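Local structure of serine protease (Nocardiopsis alba, 2OUA) at residues Y9-R14 with G50-S55. The protein probably cleaves peptide bonds as a serine endopeptidase of the S1 family, the chain being the protease domain of a longer zymogen. Residues are numbered along the deposited sequence; the frame is centred on the assembly and turned at random.
Sequences YTMGGR and GVFERS
Phe52 and Tyr9 bring their far ends together across the inside of the domain, with Met11 touching the same phenyl ring. The contact is apolar and small, about 95 Å² counting both sides, and it is made by side chains alone: the closest pair of CA atoms, those of Met11 and Val51, is still 9.2 Å apart. CZ of Phe52 does most of the touching. It lies 3.6 Å from Tyr9 OH and 4.1 Å from Tyr9 CE1, so it meets the phenol obliquely at its hydroxyl end, and the two side chains run at about a right angle to each other. For Tyr9, chi1 of 69° sets CG between the backbone N and the carbonyl carbon and sends the ring toward Phe52. Phe52 has CG anti to the carbonyl carbon (chi1 -83°), which carries its ring tip over to the phenol. Met11 adds a looser touch, its CG 4.4 Å from Phe52 CE1 and again oblique to the ring.

The polar end of the buried Tyr9 is its hydroxyl, which shares a hydrogen bond with Thr32 OG1, so it is satisfied while its flank rests against Phe52, and that bond helps fix the end of the phenol. Met11 N bonds to Gly13 O at 3.2 Å in the turn that leads into strand 14-22.

This is core packing of the N-terminal barrel of a chymotrypsin-like protease, and Tyr9 comes within about 7 Å of Ser143, the predicted nucleophile, side chain to side chain. Strand 42-45 lies beside both aromatics through Val43; Val17 of strand 14-22 packs on Tyr9, while Ala63 and Val65 of strand 62-69 pack on Phe52.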
# COMPACT_ATOMS: atom_id res chain seq x y z
N TYR A 9 0.19 -3.62 10.54
CA TYR A 9 0.03 -5.06 10.64
C TYR A 9 1.45 -5.56 10.90
O TYR A 9 2.42 -4.89 10.54
CB TYR A 9 -0.57 -5.67 9.36
CG TYR A 9 0.29 -5.65 8.11
CD1 TYR A 9 1.28 -6.61 7.90
CD2 TYR A 9 0.06 -4.71 7.11
CE1 TYR A 9 2.02 -6.63 6.71
CE2 TYR A 9 0.78 -4.73 5.93
CZ TYR A 9 1.76 -5.69 5.73
OH TYR A 9 2.46 -5.69 4.55
N THR A 10 1.58 -6.71 11.55
CA THR A 10 2.90 -7.21 11.88
C THR A 10 3.17 -8.59 11.29
O THR A 10 2.25 -9.39 11.12
CB THR A 10 3.11 -7.27 13.40
OG1 THR A 10 2.07 -8.06 13.99
CG2 THR A 10 3.06 -5.86 13.99
N MET A 11 4.44 -8.85 11.00
CA MET A 11 4.87 -10.11 10.42
C MET A 11 6.35 -10.31 10.71
O MET A 11 7.09 -10.82 9.87
CB MET A 11 4.64 -10.09 8.91
CG MET A 11 4.97 -8.76 8.24
SD MET A 11 6.56 -8.03 8.73
CE MET A 11 6.35 -6.35 8.16
N GLY A 12 6.77 -9.92 11.91
CA GLY A 12 8.18 -10.00 12.25
C GLY A 12 8.73 -8.66 11.81
O GLY A 12 9.75 -8.56 11.12
N GLY A 13 8.00 -7.62 12.20
CA GLY A 13 8.33 -6.25 11.85
C GLY A 13 7.00 -5.58 11.62
O GLY A 13 5.95 -6.17 11.90
N ARG A 14 7.00 -4.36 11.10
CA ARG A 14 5.74 -3.67 10.86
C ARG A 14 5.65 -3.02 9.49
O ARG A 14 6.62 -2.48 8.96
CB ARG A 14 5.51 -2.61 11.96
CG ARG A 14 4.24 -1.77 11.79
CD ARG A 14 3.92 -0.99 13.07
NE ARG A 14 5.03 -0.16 13.52
CZ ARG A 14 5.36 1.01 12.98
NH1 ARG A 14 4.67 1.50 11.96
NH2 ARG A 14 6.41 1.68 13.45
N GLY A 50 -3.63 -13.30 8.80
CA GLY A 50 -3.57 -13.51 7.36
C GLY A 50 -2.24 -14.08 6.93
O GLY A 50 -1.36 -14.32 7.75
N VAL A 51 -2.09 -14.28 5.63
CA VAL A 51 -0.87 -14.83 5.07
C VAL A 51 -0.59 -14.23 3.70
O VAL A 51 -1.52 -13.97 2.93
CB VAL A 51 -0.97 -16.37 4.93
CG1 VAL A 51 -2.16 -16.72 4.05
CG2 VAL A 51 0.31 -16.94 4.34
N PHE A 52 0.68 -13.99 3.40
CA PHE A 52 1.05 -13.45 2.10
C PHE A 52 0.78 -14.54 1.06
O PHE A 52 1.49 -15.55 1.01
CB PHE A 52 2.53 -13.05 2.06
CG PHE A 52 2.81 -11.69 2.63
CD1 PHE A 52 2.79 -11.46 4.00
CD2 PHE A 52 3.08 -10.61 1.78
CE1 PHE A 52 3.02 -10.19 4.53
CE2 PHE A 52 3.32 -9.33 2.29
CZ PHE A 52 3.29 -9.12 3.67
N GLU A 53 -0.27 -14.34 0.26
CA GLU A 53 -0.65 -15.30 -0.77
C GLU A 53 0.17 -15.06 -2.03
O GLU A 53 0.58 -16.01 -2.71
CB GLU A 53 -2.14 -15.16 -1.10
CG GLU A 53 -2.59 -16.05 -2.25
CD GLU A 53 -4.08 -15.92 -2.56
OE1 GLU A 53 -4.54 -16.56 -3.53
OE2 GLU A 53 -4.79 -15.19 -1.84
N ARG A 54 0.42 -13.79 -2.33
CA ARG A 54 1.20 -13.40 -3.49
C ARG A 54 2.23 -12.38 -3.02
O ARG A 54 1.94 -11.56 -2.15
CB ARG A 54 0.30 -12.76 -4.55
CG ARG A 54 -0.79 -13.65 -5.09
CD ARG A 54 -0.32 -14.43 -6.30
NE ARG A 54 -1.45 -15.00 -7.04
CZ ARG A 54 -1.39 -15.38 -8.31
NH1 ARG A 54 -0.26 -15.26 -8.99
NH2 ARG A 54 -2.47 -15.87 -8.91
N SER A 55 3.43 -12.43 -3.59
CA SER A 55 4.46 -11.47 -3.23
C SER A 55 5.59 -11.48 -4.25
O SER A 55 6.10 -12.54 -4.60
CB SER A 55 5.04 -11.77 -1.85
OG SER A 55 6.00 -10.77 -1.48